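Long-range contacts in Serine/threonine-protein kinase Tel1 (Chaetomium thermophilum, PDB 6SKY), which probably acts as an ATP-dependent protein kinase that senses DNA damage and activates checkpoint signalling: residues V2326-K2330 / H2348-K2353; A2400-E2404 / F2445-L2449; C2299-L2303 / R2370-L2374. All coordinates share one frame; numbering follows the deposited sequence.

Contact 1: residues V2326-K2330 / H2348-K2353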
loop_
_atom_site.group_PDB
_atom_site.type_symbol
_atom_site.label_atom_id
_atom_site.label_comp_id
_atom_site.label_asym_id
_atom_site.label_seq_id
_atom_site.Cartn_x
_atom_site.Cartn_y
_atom_site.Cartn_z
ATOM N N VAL A 2326 4.115 2.961 -55.218
ATOM C CA VAL A 2326 3.890 2.219 -56.456
ATOM C C VAL A 2326 3.116 3.075 -57.450
ATOM O O VAL A 2326 3.368 3.031 -58.660
ATOM C CB VAL A 2326 3.168 0.890 -56.156
ATOM C CG1 VAL A 2326 2.435 0.372 -57.381
ATOM C CG2 VAL A 2326 4.164 -0.144 -55.670
ATOM N N ALA A 2327 2.173 3.878 -56.955
ATOM C CA ALA A 2327 1.433 4.785 -57.826
ATOM C C ALA A 2327 2.331 5.867 -58.408
ATOM O O ALA A 2327 2.037 6.402 -59.483
ATOM C CB ALA A 2327 0.270 5.419 -57.066
ATOM N N GLN A 2328 3.416 6.213 -57.715
ATOM C CA GLN A 2328 4.383 7.150 -58.278
ATOM C C GLN A 2328 5.024 6.578 -59.538
ATOM O O GLN A 2328 4.912 7.155 -60.625
ATOM C CB GLN A 2328 5.452 7.497 -57.241
ATOM C CG GLN A 2328 6.607 8.304 -57.806
ATOM C CD GLN A 2328 7.591 8.756 -56.744
ATOM O OE1 GLN A 2328 7.350 8.598 -55.546
ATOM N NE2 GLN A 2328 8.707 9.327 -57.180
ATOM N N LEU A 2329 5.688 5.428 -59.410
ATOM C CA LEU A 2329 6.359 4.798 -60.543
ATOM C C LEU A 2329 5.399 4.251 -61.587
ATOM O O LEU A 2329 5.864 3.704 -62.592
ATOM C CB LEU A 2329 7.267 3.666 -60.065
ATOM C CG LEU A 2329 8.555 4.053 -59.342
ATOM C CD1 LEU A 2329 9.527 2.888 -59.384
ATOM C CD2 LEU A 2329 9.169 5.299 -59.951
ATOM N N LYS A 2330 4.093 4.374 -61.384
ATOM C CA LYS A 2330 3.126 3.845 -62.332
ATOM C C LYS A 2330 1.746 4.433 -62.071
ATOM O O LYS A 2330 1.546 5.641 -62.187
ATOM C CB LYS A 2330 3.079 2.318 -62.254
ATOM C CG LYS A 2330 2.127 1.677 -63.240
ATOM C CD LYS A 2330 2.179 0.167 -63.146
ATOM C CE LYS A 2330 1.101 -0.477 -63.996
ATOM N NZ LYS A 2330 1.145 -1.964 -63.899
ATOM N N HIS A 2348 12.985 -2.086 -60.213
ATOM C CA HIS A 2348 12.481 -1.127 -59.237
ATOM C C HIS A 2348 11.004 -1.371 -58.959
ATOM O O HIS A 2348 10.599 -1.586 -57.808
ATOM C CB HIS A 2348 12.719 0.295 -59.746
ATOM C CG HIS A 2348 12.531 1.354 -58.707
ATOM N ND1 HIS A 2348 12.938 2.657 -58.895
ATOM C CD2 HIS A 2348 11.979 1.308 -57.472
ATOM C CE1 HIS A 2348 12.648 3.367 -57.821
ATOM N NE2 HIS A 2348 12.062 2.573 -56.943
ATOM N N LEU A 2349 10.183 -1.358 -60.010
ATOM C CA LEU A 2349 8.773 -1.693 -59.858
ATOM C C LEU A 2349 8.599 -3.115 -59.345
ATOM O O LEU A 2349 7.723 -3.380 -58.512
ATOM C CB LEU A 2349 8.051 -1.521 -61.191
ATOM C CG LEU A 2349 6.533 -1.396 -61.144
ATOM C CD1 LEU A 2349 6.138 0.011 -60.728
ATOM C CD2 LEU A 2349 5.931 -1.753 -62.490
ATOM N N ALA A 2350 9.430 -4.044 -59.824
ATOM C CA ALA A 2350 9.296 -5.441 -59.423
ATOM C C ALA A 2350 9.505 -5.608 -57.924
ATOM O O ALA A 2350 8.659 -6.180 -57.227
ATOM C CB ALA A 2350 10.280 -6.308 -60.205
ATOM N N LYS A 2351 10.625 -5.100 -57.404
ATOM C CA LYS A 2351 10.887 -5.217 -55.973
ATOM C C LYS A 2351 9.887 -4.411 -55.154
ATOM O O LYS A 2351 9.476 -4.846 -54.072
ATOM C CB LYS A 2351 12.310 -4.770 -55.650
ATOM C CG LYS A 2351 13.380 -5.812 -55.905
ATOM C CD LYS A 2351 14.721 -5.313 -55.398
ATOM C CE LYS A 2351 15.855 -6.252 -55.769
ATOM N NZ LYS A 2351 17.174 -5.695 -55.362
ATOM N N ALA A 2352 9.489 -3.232 -55.643
ATOM C CA ALA A 2352 8.518 -2.430 -54.905
ATOM C C ALA A 2352 7.201 -3.174 -54.744
ATOM O O ALA A 2352 6.636 -3.225 -53.646
ATOM C CB ALA A 2352 8.294 -1.091 -55.604
ATOM N N LYS A 2353 6.707 -3.785 -55.822
ATOM C CA LYS A 2353 5.452 -4.517 -55.724
ATOM C C LYS A 2353 5.618 -5.822 -54.955
ATOM O O LYS A 2353 4.669 -6.275 -54.306
ATOM C CB LYS A 2353 4.878 -4.765 -57.116
ATOM C CG LYS A 2353 4.371 -3.488 -57.767
ATOM C CD LYS A 2353 3.631 -3.750 -59.063
ATOM C CE LYS A 2353 3.087 -2.449 -59.637
ATOM N NZ LYS A 2353 2.493 -2.617 -60.991
#

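Contact 2: residues A2400-E2404 / F2445-L2449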
loop_
_atom_site.group_PDB
_atom_site.type_symbol
_atom_site.label_atom_id
_atom_site.label_comp_id
_atom_site.label_asym_id
_atom_site.label_seq_id
_atom_site.Cartn_x
_atom_site.Cartn_y
_atom_site.Cartn_z
ATOM N N ALA A 2400 -22.769 -3.289 -26.811
ATOM C CA ALA A 2400 -21.828 -2.325 -27.373
ATOM C C ALA A 2400 -20.987 -2.964 -28.468
ATOM O O ALA A 2400 -20.833 -2.408 -29.563
ATOM C CB ALA A 2400 -20.939 -1.764 -26.269
ATOM N N LEU A 2401 -20.457 -4.155 -28.196
ATOM C CA LEU A 2401 -19.587 -4.826 -29.149
ATOM C C LEU A 2401 -20.327 -5.202 -30.423
ATOM O O LEU A 2401 -19.752 -5.168 -31.511
ATOM C CB LEU A 2401 -18.991 -6.059 -28.492
ATOM C CG LEU A 2401 -17.947 -6.841 -29.257
ATOM C CD1 LEU A 2401 -16.707 -6.012 -29.399
ATOM C CD2 LEU A 2401 -17.663 -8.091 -28.493
ATOM N N TRP A 2402 -21.597 -5.570 -30.315
ATOM C CA TRP A 2402 -22.352 -5.962 -31.496
ATOM C C TRP A 2402 -22.781 -4.757 -32.306
ATOM O O TRP A 2402 -22.806 -4.815 -33.536
ATOM C CB TRP A 2402 -23.575 -6.770 -31.095
ATOM C CG TRP A 2402 -24.379 -7.260 -32.242
ATOM C CD1 TRP A 2402 -23.917 -7.637 -33.458
ATOM C CD2 TRP A 2402 -25.792 -7.430 -32.281
ATOM N NE1 TRP A 2402 -24.952 -8.037 -34.255
ATOM C CE2 TRP A 2402 -26.119 -7.917 -33.552
ATOM C CE3 TRP A 2402 -26.817 -7.219 -31.359
ATOM C CZ2 TRP A 2402 -27.421 -8.195 -33.926
ATOM C CZ3 TRP A 2402 -28.105 -7.498 -31.732
ATOM C CH2 TRP A 2402 -28.397 -7.979 -33.002
ATOM N N LEU A 2403 -23.141 -3.658 -31.646
ATOM C CA LEU A 2403 -23.554 -2.481 -32.392
ATOM C C LEU A 2403 -22.373 -1.803 -33.063
ATOM O O LEU A 2403 -22.549 -1.144 -34.088
ATOM C CB LEU A 2403 -24.283 -1.500 -31.479
ATOM C CG LEU A 2403 -25.622 -1.958 -30.902
ATOM C CD1 LEU A 2403 -26.357 -0.799 -30.279
ATOM C CD2 LEU A 2403 -26.472 -2.615 -31.955
ATOM N N GLU A 2404 -21.165 -1.947 -32.514
ATOM C CA GLU A 2404 -19.997 -1.427 -33.219
ATOM C C GLU A 2404 -19.747 -2.182 -34.516
ATOM O O GLU A 2404 -19.316 -1.592 -35.510
ATOM C CB GLU A 2404 -18.763 -1.493 -32.331
ATOM C CG GLU A 2404 -18.722 -0.432 -31.263
ATOM C CD GLU A 2404 -17.567 -0.618 -30.299
ATOM O OE1 GLU A 2404 -16.687 -1.457 -30.580
ATOM O OE2 GLU A 2404 -17.545 0.067 -29.255
ATOM N N PHE A 2445 -28.337 -7.732 -39.824
ATOM C CA PHE A 2445 -28.351 -7.038 -38.546
ATOM C C PHE A 2445 -29.757 -6.604 -38.176
ATOM O O PHE A 2445 -30.170 -6.737 -37.023
ATOM C CB PHE A 2445 -27.421 -5.835 -38.592
ATOM C CG PHE A 2445 -27.462 -4.996 -37.356
ATOM C CD1 PHE A 2445 -28.178 -3.828 -37.325
ATOM C CD2 PHE A 2445 -26.778 -5.373 -36.230
ATOM C CE1 PHE A 2445 -28.216 -3.062 -36.199
ATOM C CE2 PHE A 2445 -26.816 -4.602 -35.107
ATOM C CZ PHE A 2445 -27.537 -3.452 -35.093
ATOM N N GLN A 2446 -30.521 -6.105 -39.144
ATOM C CA GLN A 2446 -31.869 -5.662 -38.828
ATOM C C GLN A 2446 -32.814 -6.834 -38.623
ATOM O O GLN A 2446 -33.720 -6.752 -37.794
ATOM C CB GLN A 2446 -32.394 -4.733 -39.913
ATOM C CG GLN A 2446 -31.603 -3.462 -40.052
ATOM C CD GLN A 2446 -31.636 -2.617 -38.806
ATOM O OE1 GLN A 2446 -30.722 -1.844 -38.547
ATOM N NE2 GLN A 2446 -32.700 -2.744 -38.032
ATOM N N LYS A 2447 -32.615 -7.935 -39.337
ATOM C CA LYS A 2447 -33.477 -9.086 -39.115
ATOM C C LYS A 2447 -33.230 -9.717 -37.756
ATOM O O LYS A 2447 -34.124 -10.366 -37.209
ATOM C CB LYS A 2447 -33.283 -10.111 -40.223
ATOM C CG LYS A 2447 -33.796 -9.639 -41.555
ATOM C CD LYS A 2447 -33.668 -10.711 -42.607
ATOM C CE LYS A 2447 -34.449 -10.339 -43.852
ATOM N NZ LYS A 2447 -34.485 -11.456 -44.830
ATOM N N LEU A 2448 -32.035 -9.541 -37.198
ATOM C CA LEU A 2448 -31.780 -10.015 -35.843
ATOM C C LEU A 2448 -32.269 -9.018 -34.805
ATOM O O LEU A 2448 -32.841 -9.410 -33.784
ATOM C CB LEU A 2448 -30.293 -10.281 -35.648
ATOM C CG LEU A 2448 -29.645 -11.343 -36.524
ATOM C CD1 LEU A 2448 -28.153 -11.241 -36.418
ATOM C CD2 LEU A 2448 -30.103 -12.701 -36.096
ATOM N N LEU A 2449 -32.075 -7.727 -35.062
ATOM C CA LEU A 2449 -32.457 -6.710 -34.094
ATOM C C LEU A 2449 -33.966 -6.612 -33.951
ATOM O O LEU A 2449 -34.482 -6.473 -32.837
ATOM C CB LEU A 2449 -31.865 -5.371 -34.507
ATOM C CG LEU A 2449 -31.966 -4.242 -33.499
ATOM C CD1 LEU A 2449 -31.407 -4.693 -32.189
ATOM C CD2 LEU A 2449 -31.206 -3.064 -34.001
#

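Contact 3: residues C2299-L2303 / R2370-L2374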
loop_
_atom_site.group_PDB
_atom_site.type_symbol
_atom_site.label_atom_id
_atom_site.label_comp_id
_atom_site.label_asym_id
_atom_site.label_seq_id
_atom_site.Cartn_x
_atom_site.Cartn_y
_atom_site.Cartn_z
ATOM N N CYS A 2299 -10.612 -12.585 -24.658
ATOM C CA CYS A 2299 -10.609 -12.214 -26.071
ATOM C C CYS A 2299 -10.905 -10.732 -26.262
ATOM O O CYS A 2299 -10.311 -10.074 -27.126
ATOM C CB CYS A 2299 -11.618 -13.055 -26.841
ATOM S SG CYS A 2299 -11.177 -14.772 -27.026
ATOM N N ASP A 2300 -11.820 -10.185 -25.466
ATOM C CA ASP A 2300 -12.115 -8.762 -25.554
ATOM C C ASP A 2300 -10.885 -7.933 -25.230
ATOM O O ASP A 2300 -10.561 -6.982 -25.941
ATOM C CB ASP A 2300 -13.257 -8.412 -24.608
ATOM C CG ASP A 2300 -13.914 -7.109 -24.953
ATOM O OD1 ASP A 2300 -13.518 -6.490 -25.955
ATOM O OD2 ASP A 2300 -14.833 -6.701 -24.222
ATOM N N GLU A 2301 -10.190 -8.281 -24.151
ATOM C CA GLU A 2301 -8.964 -7.578 -23.803
ATOM C C GLU A 2301 -7.909 -7.718 -24.889
ATOM O O GLU A 2301 -7.069 -6.833 -25.056
ATOM C CB GLU A 2301 -8.449 -8.108 -22.473
ATOM C CG GLU A 2301 -7.155 -7.523 -22.003
ATOM C CD GLU A 2301 -6.607 -8.277 -20.814
ATOM O OE1 GLU A 2301 -7.177 -9.338 -20.477
ATOM O OE2 GLU A 2301 -5.613 -7.817 -20.215
ATOM N N GLN A 2302 -7.928 -8.819 -25.635
ATOM C CA GLN A 2302 -6.972 -8.959 -26.728
ATOM C C GLN A 2302 -7.344 -8.090 -27.913
ATOM O O GLN A 2302 -6.468 -7.717 -28.696
ATOM C CB GLN A 2302 -6.863 -10.411 -27.183
ATOM C CG GLN A 2302 -6.349 -11.347 -26.137
ATOM C CD GLN A 2302 -5.124 -10.825 -25.456
ATOM O OE1 GLN A 2302 -4.141 -10.495 -26.104
ATOM N NE2 GLN A 2302 -5.172 -10.738 -24.139
ATOM N N LEU A 2303 -8.626 -7.778 -28.084
ATOM C CA LEU A 2303 -9.016 -6.863 -29.154
ATOM C C LEU A 2303 -8.587 -5.434 -28.846
ATOM O O LEU A 2303 -7.874 -4.803 -29.631
ATOM C CB LEU A 2303 -10.519 -6.924 -29.384
ATOM C CG LEU A 2303 -10.995 -8.053 -30.277
ATOM C CD1 LEU A 2303 -12.487 -7.952 -30.465
ATOM C CD2 LEU A 2303 -10.284 -7.987 -31.595
ATOM N N ARG A 2370 -7.417 -10.874 -35.618
ATOM C CA ARG A 2370 -8.428 -10.046 -34.966
ATOM C C ARG A 2370 -9.845 -10.535 -35.243
ATOM O O ARG A 2370 -10.717 -10.429 -34.373
ATOM C CB ARG A 2370 -8.282 -8.599 -35.408
ATOM C CG ARG A 2370 -6.953 -8.000 -35.073
ATOM C CD ARG A 2370 -6.965 -6.523 -35.339
ATOM N NE ARG A 2370 -7.832 -5.811 -34.414
ATOM C CZ ARG A 2370 -7.454 -5.412 -33.207
ATOM N NH1 ARG A 2370 -8.299 -4.764 -32.427
ATOM N NH2 ARG A 2370 -6.230 -5.666 -32.781
ATOM N N SER A 2371 -10.098 -11.073 -36.432
ATOM C CA SER A 2371 -11.423 -11.601 -36.734
ATOM C C SER A 2371 -11.738 -12.830 -35.891
ATOM O O SER A 2371 -12.867 -12.991 -35.410
ATOM C CB SER A 2371 -11.517 -11.931 -38.218
ATOM O OG SER A 2371 -12.721 -12.607 -38.514
ATOM N N GLU A 2372 -10.759 -13.715 -35.709
ATOM C CA GLU A 2372 -10.971 -14.857 -34.830
ATOM C C GLU A 2372 -11.252 -14.410 -33.404
ATOM O O GLU A 2372 -12.136 -14.963 -32.735
ATOM C CB GLU A 2372 -9.762 -15.783 -34.866
ATOM C CG GLU A 2372 -9.654 -16.591 -36.134
ATOM C CD GLU A 2372 -8.324 -17.300 -36.258
ATOM O OE1 GLU A 2372 -7.471 -17.129 -35.362
ATOM O OE2 GLU A 2372 -8.130 -18.023 -37.258
ATOM N N PHE A 2373 -10.503 -13.424 -32.913
ATOM C CA PHE A 2373 -10.766 -12.933 -31.565
ATOM C C PHE A 2373 -12.171 -12.369 -31.442
ATOM O O PHE A 2373 -12.837 -12.568 -30.423
ATOM C CB PHE A 2373 -9.746 -11.876 -31.172
ATOM C CG PHE A 2373 -8.501 -12.435 -30.585
ATOM C CD1 PHE A 2373 -8.527 -13.609 -29.873
ATOM C CD2 PHE A 2373 -7.297 -11.790 -30.753
ATOM C CE1 PHE A 2373 -7.389 -14.120 -29.336
ATOM C CE2 PHE A 2373 -6.155 -12.304 -30.219
ATOM C CZ PHE A 2373 -6.201 -13.467 -29.510
ATOM N N LEU A 2374 -12.640 -11.658 -32.465
ATOM C CA LEU A 2374 -13.991 -11.107 -32.419
ATOM C C LEU A 2374 -15.038 -12.210 -32.366
ATOM O O LEU A 2374 -15.997 -12.137 -31.587
ATOM C CB LEU A 2374 -14.225 -10.208 -33.626
ATOM C CG LEU A 2374 -15.594 -9.553 -33.717
ATOM C CD1 LEU A 2374 -15.702 -8.454 -32.699
ATOM C CD2 LEU A 2374 -15.813 -9.018 -35.103
#

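Contact 1: residues V2326-K2330 / H2348-K2353
Leu-2329 lays its CD1 methyl over the centre of one face of the imidazole of His-2348, 3.3 Å from the ring centroid and only 3° off the ring normal, which meets the definition of a CH-pi contact. The two side chains cross at about a right angle, and with CG of His-2348 trans to the backbone N (chi1 -167°) the ring presents its face to the methyl. CB of Leu-2329 also rests 3.9 Å from CD1 of Leu-2349, a methyl that reaches CB of Lys-2330 as well. These residues lie at the tip of the long hairpin formed by helices 2306-2328 and 2348-2387 in the FAT region; the connection between them is not modelled. One turn further into the hairpin, Val-2326 of helix 2306-2328 splits its branches between two residues of helix 2348-2387: CG2 faces CB of Ala-2352 at 4.2 Å, while CG1 lies 3.7 Å from CE of Lys-2353, whose extended chain runs across the valine at roughly a right angle. The ammonium groups of Lys-2330 and Lys-2353 are modelled close together, but both are donors with like charge, and at 2.80 Å resolution their exact positions remain doubtful.

Contact 2: residues A2400-E2404 / F2445-L2449
Trp-2402, Phe-2445 and Leu-2403 account for most of the surface buried here. The edge of the Phe-2445 ring is turned toward the face of the indole: the six-membered ring of Trp-2402 and the phenyl have centroids 5.0 Å apart and planes inclined at 60°, an edge-to-face pair that leans away from a strict T. CE2 of Phe-2445 stands over the indole face, displaced toward the rim, and the neighbouring CD2 comes 3.7 Å from CZ2 of Trp-2402. Both rings swing out from their helices with CG trans to the backbone N (chi1 -178° for the tryptophan), and this carries them across the gap between the axes of the two short segments, which pass 12.6 Å apart. Leu-2403 approaches Phe-2445 from another quarter, its CD2 lying in the phenyl plane at the edge, next to CZ and CE2. On the far helix, Leu-2448 meets the rim of the indole, CB being 3.9 Å from CZ2 of Trp-2402. The contact joins helix 2394-2404 to helix 2444-2459 in an antiparallel sense late in the FAT region, with Val-2415 of helix 2409-2418 touching both Trp-2402 and Leu-2448. NE1 of Trp-2402 is hydrogen-bonded to OD1 of Asn-2412, which satisfies the indole's one polar atom. Cohesion between the two segments therefore rests on aromatic and aliphatic surfaces, the indole N-H being used by Asn-2412 and not by the opposing helix.

Contact 3: residues C2299-L2303 / R2370-L2374
One face of the Phe-2373 ring is covered by Gln-2302, whose CB lies 3.9 Å from the ring centroid and 19° off the normal, a CH-pi contact displaced toward the CE2 rim. SG of Cys-2299 reaches the same ring obliquely, 4.1 Å from CD1 of Phe-2373, as a sulfur-aromatic contact. The guanidinium of Arg-2370, the other flat group, has CD2 of Leu-2303 over one face. Beyond CB, Gln-2302 bends at chi2, which turns its amide off the ring and leaves CB and CG on the phenyl. NH1 of Arg-2370 donates a 2.8 Å hydrogen bond to the backbone O of Leu-2303, the last residue of helix 2286-2303. The donor stands above the carbonyl plane, and the N-H...O angle of 149° makes the bond moderately bent. A carbonyl at a helix C-terminus commonly lacks the N-H partner four residues on, so the arginine probably helps to satisfy it. A leucine in place of Arg-2370 has no guanidinium, which would probably leave this carbonyl without its side-chain donor and CD2 of Leu-2303 without the flat surface it rests on. The branches of Leu-2303 divide, since CD1 meets CD1 of Leu-2374 at 3.9 Å while CD2 also packs 3.9 Å from CB of Phe-2373. The axes of the two short segments approach to 9.3 Å at 145°, an antiparallel helix pair of the FAT alpha-solenoid. Around it, Leu-2309 and Leu-2312 of helix 2306-2328 touch Arg-2370, and helix 2264-2279 lies alongside, Pro-2264 meeting Gln-2302 and Gln-2268 meeting Phe-2373.

Overall arrangement
From the N-terminal side, helix 2286-2303 opens contact 3; the chain then runs out along helix 2306-2328 to contact 1, turns through an unmodelled connection, and returns along helix 2348-2387, which closes contact 3. Contact 1 is therefore nested inside the loop of contact 3: one fastens the far end of the hairpin and the other its return helix to the helix before it, their centres about 35 Å apart. Contact 2 follows in series, closing a separate loop between helices 2394-2404 and 2444-2459. It meets contact 3 where CD1 of Leu-2401 packs 4.2 Å from CD1 of Leu-2374, so the two contacts touch, joining helix 2394-2404 to the base of the hairpin.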